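Local structure of fructuronate-tagaturonate epimerase UxaE from Cohnella laeviribosi in complex with 1 glycerol (Cohnella laeviribosi, 6ILB) at residues B[187-192]-B[273-278]; B[303-308]-B[338-343]. The protein probably catalyses the epimerization of D-tagaturonate to D-fructuronate, using a divalent metal ion, here zinc. All coordinates share one frame; numbering follows the deposited sequence.

Contact 1 of 2, residues B[187-192]-B[273-278]; sequences IDNEAA and DETLAP. Unlike the reference sequence in segment 273-278: Ala277 (reference Thr). With ZN (zinc ion), chain F.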
ATOM      1  N   ILE B 187      -2.574   6.650 -20.722  1.00 56.01           N
ATOM      2  CA  ILE B 187      -1.214   6.565 -21.250  1.00 63.87           C
ATOM      3  C   ILE B 187      -1.254   5.865 -22.602  1.00 59.95           C
ATOM      4  O   ILE B 187      -1.808   4.768 -22.727  1.00 66.83           O
ATOM      5  CB  ILE B 187      -0.280   5.839 -20.267  1.00 64.61           C
ATOM      6  CG1 ILE B 187       0.180   6.807 -19.176  1.00 56.04           C
ATOM      7  CG2 ILE B 187       0.931   5.261 -20.999  1.00 60.62           C
ATOM      8  CD1 ILE B 187       0.794   6.133 -17.987  1.00 63.05           C
ATOM      9  N   ASP B 188      -0.679   6.507 -23.617  1.00 60.53           N
ATOM     10  CA  ASP B 188      -0.696   6.009 -24.993  1.00 58.79           C
ATOM     11  C   ASP B 188       0.493   5.080 -25.205  1.00 62.74           C
ATOM     12  O   ASP B 188       1.556   5.491 -25.675  1.00 62.82           O
ATOM     13  CB  ASP B 188      -0.668   7.172 -25.973  1.00 64.73           C
ATOM     14  CG  ASP B 188      -1.282   6.820 -27.322  1.00 75.56           C
ATOM     15  OD1 ASP B 188      -0.930   5.751 -27.878  1.00 68.32           O
ATOM     16  OD2 ASP B 188      -2.109   7.626 -27.827  1.00 84.48           O
ATOM     17  N   ASN B 189       0.301   3.800 -24.869  1.00 63.51           N
ATOM     18  CA  ASN B 189       1.371   2.818 -25.033  1.00 66.91           C
ATOM     19  C   ASN B 189       1.643   2.515 -26.506  1.00 74.02           C
ATOM     20  O   ASN B 189       2.805   2.382 -26.910  1.00 76.25           O
ATOM     21  CB  ASN B 189       1.022   1.544 -24.268  1.00 62.30           C
ATOM     22  CG  ASN B 189       1.155   1.715 -22.768  1.00 69.90           C
ATOM     23  OD1 ASN B 189       2.204   2.126 -22.270  1.00 72.96           O
ATOM     24  ND2 ASN B 189       0.089   1.408 -22.040  1.00 70.61           N
ATOM     25  N   GLU B 190       0.588   2.400 -27.325  1.00 69.41           N
ATOM     26  CA  GLU B 190       0.727   2.232 -28.768  1.00 73.55           C
ATOM     27  C   GLU B 190       1.254   3.521 -29.374  1.00 77.30           C
ATOM     28  O   GLU B 190       0.610   4.129 -30.237  1.00 90.99           O
ATOM     29  CB  GLU B 190      -0.612   1.857 -29.415  1.00 80.82           C
ATOM     30  CG  GLU B 190      -0.690   0.432 -29.949  1.00 90.13           C
ATOM     31  CD  GLU B 190      -2.117   0.003 -30.274  1.00 94.26           C
ATOM     32  OE1 GLU B 190      -2.380  -0.354 -31.443  1.00 95.27           O
ATOM     33  OE2 GLU B 190      -2.971   0.023 -29.360  1.00 89.90           O
ATOM     34  N   ALA B 191       2.426   3.935 -28.925  1.00 68.99           N
ATOM     35  CA  ALA B 191       3.005   5.239 -29.212  1.00 70.13           C
ATOM     36  C   ALA B 191       4.311   5.267 -28.443  1.00 62.18           C
ATOM     37  O   ALA B 191       5.333   5.727 -28.957  1.00 59.23           O
ATOM     38  CB  ALA B 191       2.081   6.391 -28.803  1.00 59.74           C
ATOM     39  N   ALA B 192       4.280   4.727 -27.219  1.00 64.91           N
ATOM     40  CA  ALA B 192       5.514   4.403 -26.505  1.00 66.62           C
ATOM     41  C   ALA B 192       6.379   3.423 -27.286  1.00 69.23           C
ATOM     42  O   ALA B 192       7.609   3.455 -27.167  1.00 69.74           O
ATOM     43  CB  ALA B 192       5.194   3.820 -25.128  1.00 67.84           C
ATOM     44  N   ASP B 273       3.962   4.442 -13.777  1.00 59.23           N
ATOM     45  CA  ASP B 273       4.731   3.236 -14.084  1.00 67.90           C
ATOM     46  C   ASP B 273       3.878   2.153 -14.737  1.00 72.62           C
ATOM     47  O   ASP B 273       4.103   0.954 -14.491  1.00 71.61           O
ATOM     48  CB  ASP B 273       5.401   2.680 -12.826  1.00 68.40           C
ATOM     49  CG  ASP B 273       4.399   2.272 -11.797  1.00 63.65           C
ATOM     50  OD1 ASP B 273       3.509   3.104 -11.549  1.00 68.55           O
ATOM     51  OD2 ASP B 273       4.466   1.141 -11.275  1.00 67.65           O
ATOM     52  N   GLU B 274       2.881   2.553 -15.530  1.00 73.02           N
ATOM     53  CA  GLU B 274       2.062   1.657 -16.335  1.00 71.63           C
ATOM     54  C   GLU B 274       2.331   1.820 -17.819  1.00 70.31           C
ATOM     55  O   GLU B 274       1.532   1.365 -18.637  1.00 71.98           O
ATOM     56  CB  GLU B 274       0.578   1.887 -16.055  1.00 71.70           C
ATOM     57  CG  GLU B 274       0.114   1.323 -14.725  1.00 74.35           C
ATOM     58  CD  GLU B 274       0.512   2.176 -13.532  1.00 74.86           C
ATOM     59  OE1 GLU B 274       0.591   3.429 -13.646  1.00 67.43           O
ATOM     60  OE2 GLU B 274       0.738   1.565 -12.468  1.00 75.07           O
ATOM     61  N   THR B 275       3.410   2.495 -18.188  1.00 67.80           N
ATOM     62  CA  THR B 275       3.899   2.360 -19.547  1.00 74.73           C
ATOM     63  C   THR B 275       4.445   0.949 -19.747  1.00 72.82           C
ATOM     64  O   THR B 275       4.856   0.272 -18.798  1.00 72.59           O
ATOM     65  CB  THR B 275       4.986   3.400 -19.847  1.00 69.85           C
ATOM     66  OG1 THR B 275       5.822   3.553 -18.697  1.00 71.72           O
ATOM     67  CG2 THR B 275       4.398   4.755 -20.224  1.00 61.14           C
ATOM     68  N   LEU B 276       4.415   0.485 -20.991  1.00 70.59           N
ATOM     69  CA  LEU B 276       5.186  -0.710 -21.296  1.00 71.30           C
ATOM     70  C   LEU B 276       6.659  -0.366 -21.361  1.00 69.01           C
ATOM     71  O   LEU B 276       7.512  -1.184 -21.007  1.00 71.66           O
ATOM     72  CB  LEU B 276       4.731  -1.324 -22.618  1.00 76.10           C
ATOM     73  CG  LEU B 276       3.336  -1.938 -22.716  1.00 78.40           C
ATOM     74  CD1 LEU B 276       3.391  -3.126 -23.665  1.00 85.58           C
ATOM     75  CD2 LEU B 276       2.793  -2.350 -21.360  1.00 73.04           C
ATOM     76  N   ALA B 277       6.965   0.837 -21.829  1.00 64.94           N
ATOM     77  CA  ALA B 277       8.312   1.350 -21.756  1.00 66.33           C
ATOM     78  C   ALA B 277       8.627   1.771 -20.319  1.00 63.49           C
ATOM     79  O   ALA B 277       7.736   2.163 -19.564  1.00 58.49           O
ATOM     80  CB  ALA B 277       8.474   2.540 -22.699  1.00 58.62           C
ATOM     81  N   PRO B 278       9.882   1.672 -19.906  1.00 59.79           N
ATOM     82  CA  PRO B 278      10.311   2.420 -18.723  1.00 62.26           C
ATOM     83  C   PRO B 278      10.087   3.911 -18.941  1.00 62.24           C
ATOM     84  O   PRO B 278       9.931   4.387 -20.070  1.00 57.88           O
ATOM     85  CB  PRO B 278      11.805   2.086 -18.609  1.00 58.56           C
ATOM     86  CG  PRO B 278      12.198   1.602 -19.991  1.00 53.89           C
ATOM     87  CD  PRO B 278      10.980   0.895 -20.501  1.00 58.34           C
TER
HETATM   88 ZN    ZN F   2       1.891   2.032 -10.223  1.00 84.80          ZN
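Asn189 reaches across to the backbone of 273-278 and takes the hydrogen bond that joins the two segments: Leu276 N donates to Asn189 OD1 at 3.0 Å. The bond is moderately bent, with an N-H...O angle of 150°, and the donor lies above the amide plane, 51° out of it. OD1 also comes to 3.2 Å from Thr275 CA, while ND2 sits 3.7 Å from Glu274 O, so the flat amide spans three consecutive residues of the loop. Asn189 CG lies anti to the carbonyl carbon, beside the backbone N (chi1 -73°), and from there the amide extends over the loop. An alanine here removes OD1 and would probably leave Leu276 N without this acceptor and open a gap against Thr275. The denser side of the contact is next to it, where Ile187 and Thr275 cross at about a right angle and meet methyl to methyl, CG2 of each being 3.6 Å from the other. Both residues are buried, and helix 234-259 closes over them through Ala247 and Tyr244. In the (beta/alpha)8 barrel of this enzyme, 273-278 belongs to the loop that leaves strand 267-271 at the catalytic end, and the residues just before the packed part are zinc ligands. Asp273 OD1 binds the metal at 2.4 Å and Glu274 OE2 at 2.6 Å, with His161 and His343 completing the site; the other oxygen of Glu274, OE1, is hydrogen-bonded to Ser271. The margins are looser. At one, Ala192 CB and Ala277 CB face one another at 4.3 Å between partly exposed residues; at another, Leu276, which turns its CG to 4.2 Å from Asn189 OD1, lies exposed to solvent.

Contact 2 of 2, residues B[303-308]-B[338-343]; sequences PRFIGE and YKLSIH. With ZN (zinc ion), chain F.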
ATOM      1  N   PRO B 303       7.644   6.626 -11.149  1.00 50.72           N
ATOM      2  CA  PRO B 303       8.059   6.287 -12.508  1.00 53.14           C
ATOM      3  C   PRO B 303       8.287   4.794 -12.679  1.00 58.68           C
ATOM      4  O   PRO B 303       8.528   4.049 -11.728  1.00 64.96           O
ATOM      5  CB  PRO B 303       9.365   7.062 -12.682  1.00 48.55           C
ATOM      6  CG  PRO B 303       9.865   7.253 -11.333  1.00 50.37           C
ATOM      7  CD  PRO B 303       8.696   7.331 -10.411  1.00 45.81           C
ATOM      8  N   ARG B 304       8.184   4.368 -13.934  1.00 60.00           N
ATOM      9  CA  ARG B 304       8.538   3.012 -14.328  1.00 61.88           C
ATOM     10  C   ARG B 304      10.046   2.939 -14.513  1.00 52.98           C
ATOM     11  O   ARG B 304      10.579   3.453 -15.498  1.00 55.20           O
ATOM     12  CB  ARG B 304       7.819   2.628 -15.616  1.00 62.86           C
ATOM     13  CG  ARG B 304       7.328   1.191 -15.632  1.00 68.63           C
ATOM     14  CD  ARG B 304       8.271   0.347 -16.420  1.00 58.35           C
ATOM     15  NE  ARG B 304       7.668  -0.894 -16.870  1.00 60.02           N
ATOM     16  CZ  ARG B 304       8.380  -1.935 -17.273  1.00 62.32           C
ATOM     17  NH1 ARG B 304       9.709  -1.867 -17.264  1.00 66.03           N
ATOM     18  NH2 ARG B 304       7.773  -3.031 -17.678  1.00 58.57           N
ATOM     19  N   PHE B 305      10.731   2.290 -13.581  1.00 51.21           N
ATOM     20  CA  PHE B 305      12.176   2.175 -13.670  1.00 52.13           C
ATOM     21  C   PHE B 305      12.593   1.139 -14.701  1.00 47.45           C
ATOM     22  O   PHE B 305      11.845   0.209 -15.010  1.00 52.90           O
ATOM     23  CB  PHE B 305      12.765   1.813 -12.313  1.00 48.05           C
ATOM     24  CG  PHE B 305      12.554   2.863 -11.292  1.00 48.15           C
ATOM     25  CD1 PHE B 305      13.401   3.953 -11.225  1.00 47.73           C
ATOM     26  CD2 PHE B 305      11.484   2.787 -10.421  1.00 45.67           C
ATOM     27  CE1 PHE B 305      13.188   4.944 -10.286  1.00 48.70           C
ATOM     28  CE2 PHE B 305      11.274   3.777  -9.471  1.00 45.73           C
ATOM     29  CZ  PHE B 305      12.126   4.856  -9.409  1.00 46.46           C
ATOM     30  N   ILE B 306      13.799   1.345 -15.253  1.00 48.99           N
ATOM     31  CA  ILE B 306      14.481   0.349 -16.079  1.00 55.18           C
ATOM     32  C   ILE B 306      14.429  -1.003 -15.378  1.00 53.65           C
ATOM     33  O   ILE B 306      14.504  -1.099 -14.152  1.00 56.81           O
ATOM     34  CB  ILE B 306      15.935   0.790 -16.354  1.00 59.31           C
ATOM     35  CG1 ILE B 306      16.683  -0.189 -17.260  1.00 59.45           C
ATOM     36  CG2 ILE B 306      16.734   0.943 -15.072  1.00 57.24           C
ATOM     37  CD1 ILE B 306      15.993  -0.547 -18.528  1.00 64.84           C
ATOM     38  N   GLY B 307      14.281  -2.051 -16.144  1.00 54.33           N
ATOM     39  CA  GLY B 307      14.142  -3.356 -15.556  1.00 54.59           C
ATOM     40  C   GLY B 307      12.697  -3.663 -15.227  1.00 53.72           C
ATOM     41  O   GLY B 307      11.755  -3.125 -15.818  1.00 56.32           O
ATOM     42  N   GLU B 308      12.531  -4.562 -14.260  1.00 48.44           N
ATOM     43  CA  GLU B 308      11.230  -5.079 -13.884  1.00 50.33           C
ATOM     44  C   GLU B 308      11.110  -5.090 -12.372  1.00 53.34           C
ATOM     45  O   GLU B 308      12.074  -5.400 -11.662  1.00 52.35           O
ATOM     46  CB  GLU B 308      10.997  -6.494 -14.432  1.00 54.38           C
ATOM     47  CG  GLU B 308      10.937  -6.557 -15.963  1.00 66.76           C
ATOM     48  CD  GLU B 308      10.013  -7.647 -16.496  1.00 68.79           C
ATOM     49  OE1 GLU B 308      10.058  -7.918 -17.720  1.00 72.45           O
ATOM     50  OE2 GLU B 308       9.235  -8.213 -15.694  1.00 64.40           O
ATOM     51  N   TYR B 338       8.397  17.205  -5.139  1.00 44.07           N
ATOM     52  CA  TYR B 338       7.748  15.992  -4.659  1.00 44.79           C
ATOM     53  C   TYR B 338       8.804  14.912  -4.427  1.00 48.30           C
ATOM     54  O   TYR B 338       9.985  15.112  -4.719  1.00 44.34           O
ATOM     55  CB  TYR B 338       6.686  15.533  -5.651  1.00 43.56           C
ATOM     56  CG  TYR B 338       7.233  15.391  -7.045  1.00 41.89           C
ATOM     57  CD1 TYR B 338       7.822  14.215  -7.450  1.00 42.95           C
ATOM     58  CD2 TYR B 338       7.207  16.448  -7.936  1.00 43.47           C
ATOM     59  CE1 TYR B 338       8.346  14.074  -8.713  1.00 44.48           C
ATOM     60  CE2 TYR B 338       7.730  16.318  -9.212  1.00 46.61           C
ATOM     61  CZ  TYR B 338       8.298  15.125  -9.590  1.00 45.02           C
ATOM     62  OH  TYR B 338       8.820  14.977 -10.853  1.00 42.32           O
ATOM     63  N   LYS B 339       8.373  13.752  -3.893  1.00 48.45           N
ATOM     64  CA  LYS B 339       9.220  12.588  -3.645  1.00 38.72           C
ATOM     65  C   LYS B 339       9.090  11.555  -4.750  1.00 44.18           C
ATOM     66  O   LYS B 339       8.062  11.454  -5.421  1.00 47.52           O
ATOM     67  CB  LYS B 339       8.847  11.864  -2.358  1.00 42.17           C
ATOM     68  CG  LYS B 339       8.416  12.716  -1.233  1.00 51.30           C
ATOM     69  CD  LYS B 339       8.368  11.876   0.044  1.00 48.54           C
ATOM     70  CE  LYS B 339       7.132  11.007   0.114  1.00 43.81           C
ATOM     71  NZ  LYS B 339       6.945  10.522   1.515  1.00 44.16           N
ATOM     72  N   LEU B 340      10.122  10.739  -4.889  1.00 41.33           N
ATOM     73  CA  LEU B 340       9.987   9.514  -5.654  1.00 40.06           C
ATOM     74  C   LEU B 340       9.131   8.515  -4.887  1.00 44.98           C
ATOM     75  O   LEU B 340       9.260   8.365  -3.669  1.00 44.93           O
ATOM     76  CB  LEU B 340      11.349   8.905  -5.927  1.00 37.92           C
ATOM     77  CG  LEU B 340      12.167   9.554  -7.022  1.00 46.27           C
ATOM     78  CD1 LEU B 340      13.322   8.615  -7.337  1.00 42.82           C
ATOM     79  CD2 LEU B 340      11.303   9.828  -8.265  1.00 41.91           C
ATOM     80  N   SER B 341       8.257   7.819  -5.601  1.00 45.01           N
ATOM     81  CA  SER B 341       7.504   6.726  -5.019  1.00 43.97           C
ATOM     82  C   SER B 341       7.838   5.453  -5.765  1.00 42.69           C
ATOM     83  O   SER B 341       7.875   5.458  -6.996  1.00 47.39           O
ATOM     84  CB  SER B 341       6.012   6.973  -5.079  1.00 48.45           C
ATOM     85  OG  SER B 341       5.332   5.881  -4.483  1.00 51.04           O
ATOM     86  N   ILE B 342       8.061   4.365  -5.019  1.00 40.74           N
ATOM     87  CA  ILE B 342       8.468   3.084  -5.587  1.00 39.96           C
ATOM     88  C   ILE B 342       7.318   2.101  -5.420  1.00 43.40           C
ATOM     89  O   ILE B 342       7.022   1.652  -4.309  1.00 46.69           O
ATOM     90  CB  ILE B 342       9.751   2.547  -4.936  1.00 42.85           C
ATOM     91  CG1 ILE B 342      10.937   3.460  -5.238  1.00 42.27           C
ATOM     92  CG2 ILE B 342      10.034   1.161  -5.433  1.00 36.55           C
ATOM     93  CD1 ILE B 342      11.054   4.594  -4.264  1.00 45.36           C
ATOM     94  N   HIS B 343       6.685   1.735  -6.519  1.00 43.96           N
ATOM     95  CA  HIS B 343       5.622   0.751  -6.452  1.00 48.64           C
ATOM     96  C   HIS B 343       6.182  -0.667  -6.570  1.00 48.39           C
ATOM     97  O   HIS B 343       7.291  -0.888  -7.060  1.00 49.34           O
ATOM     98  CB  HIS B 343       4.584   1.051  -7.535  1.00 48.72           C
ATOM     99  CG  HIS B 343       3.821   2.316  -7.273  1.00 52.01           C
ATOM    100  ND1 HIS B 343       2.899   2.835  -8.151  1.00 58.53           N
ATOM    101  CD2 HIS B 343       3.848   3.168  -6.218  1.00 52.16           C
ATOM    102  CE1 HIS B 343       2.385   3.944  -7.653  1.00 48.18           C
ATOM    103  NE2 HIS B 343       2.944   4.171  -6.483  1.00 46.61           N
TER
HETATM  104 ZN    ZN F   2       1.891   2.032 -10.223  1.00 84.80          ZN
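Leu340 presents a forked end to two residues of 303-308, one methyl to each. CD2 meets the ring carbon CD of Pro303 at 4.2 Å, the two side chains crossing at about a right angle, and CD1 comes near the plane of the Phe305 ring, at its edge, 4.5 Å from CZ. CG of this leucine lies anti to the carbonyl carbon (chi1 -77°), and with chi2 near 180° the two methyls extend to the loop. Phe305 is the larger bump. With its CB directed toward the strand, it lays CZ and CE2 against the shallow hollow between Leu340 and the next residue but one, Ile342, whose CG1 approaches CE2 obliquely at 4.3 Å. Pro303 is the smaller bump: besides resting against the leucine methyl CD2, its CD lies 4.0 Å from Ser341 O, so the ring edge at CD sits by that carbonyl. No hydrogen bond joins the two segments; their buried contact is one of apolar packing. Leu340 also packs on Leu326 of helix 319-336, so the hydrophobic layer continues from the loop to the helix. Ser341 in the strand and His343 just after it have polar partners elsewhere: Ser341 OG is hydrogen-bonded to Glu269, the predicted proton donor, and His343 binds zinc through ND1 at 2.4 Å while its NE2 is hydrogen-bonded to the same glutamate. Strand 300-302, helix 319-336 and strand 339-342 form a beta-alpha-beta crossover, and the loop that opens it folds back on the second strand. Such packing of apolar strand residues against the surrounding layer, with metal ligands following the C-terminal ends of the barrel strands, is characteristic of a TIM-barrel metalloenzyme.

How the contacts relate
Contact 2 is wholly buried and builds on a barrel strand, whereas contact 1, farther from the centre of the chain, joins residues 187-192 to the loop after strand 267-271 and is only partly buried. Their chemistry follows that difference: contact 1 relies on an amide-to-backbone hydrogen bond beside a small methyl contact, contact 2 on apolar packing, with no hydrogen bond between its segments. They share the zinc ion, for which 273-278 supplies two carboxylates and 338-343 a histidine. The two also touch directly, since Arg304 CG packs 3.4 Å from Asp273 O, and Asp273 CB lies against Pro303. Loops following neighbouring strands 267-271 and 300-302 thus lie side by side at the metal end of the barrel.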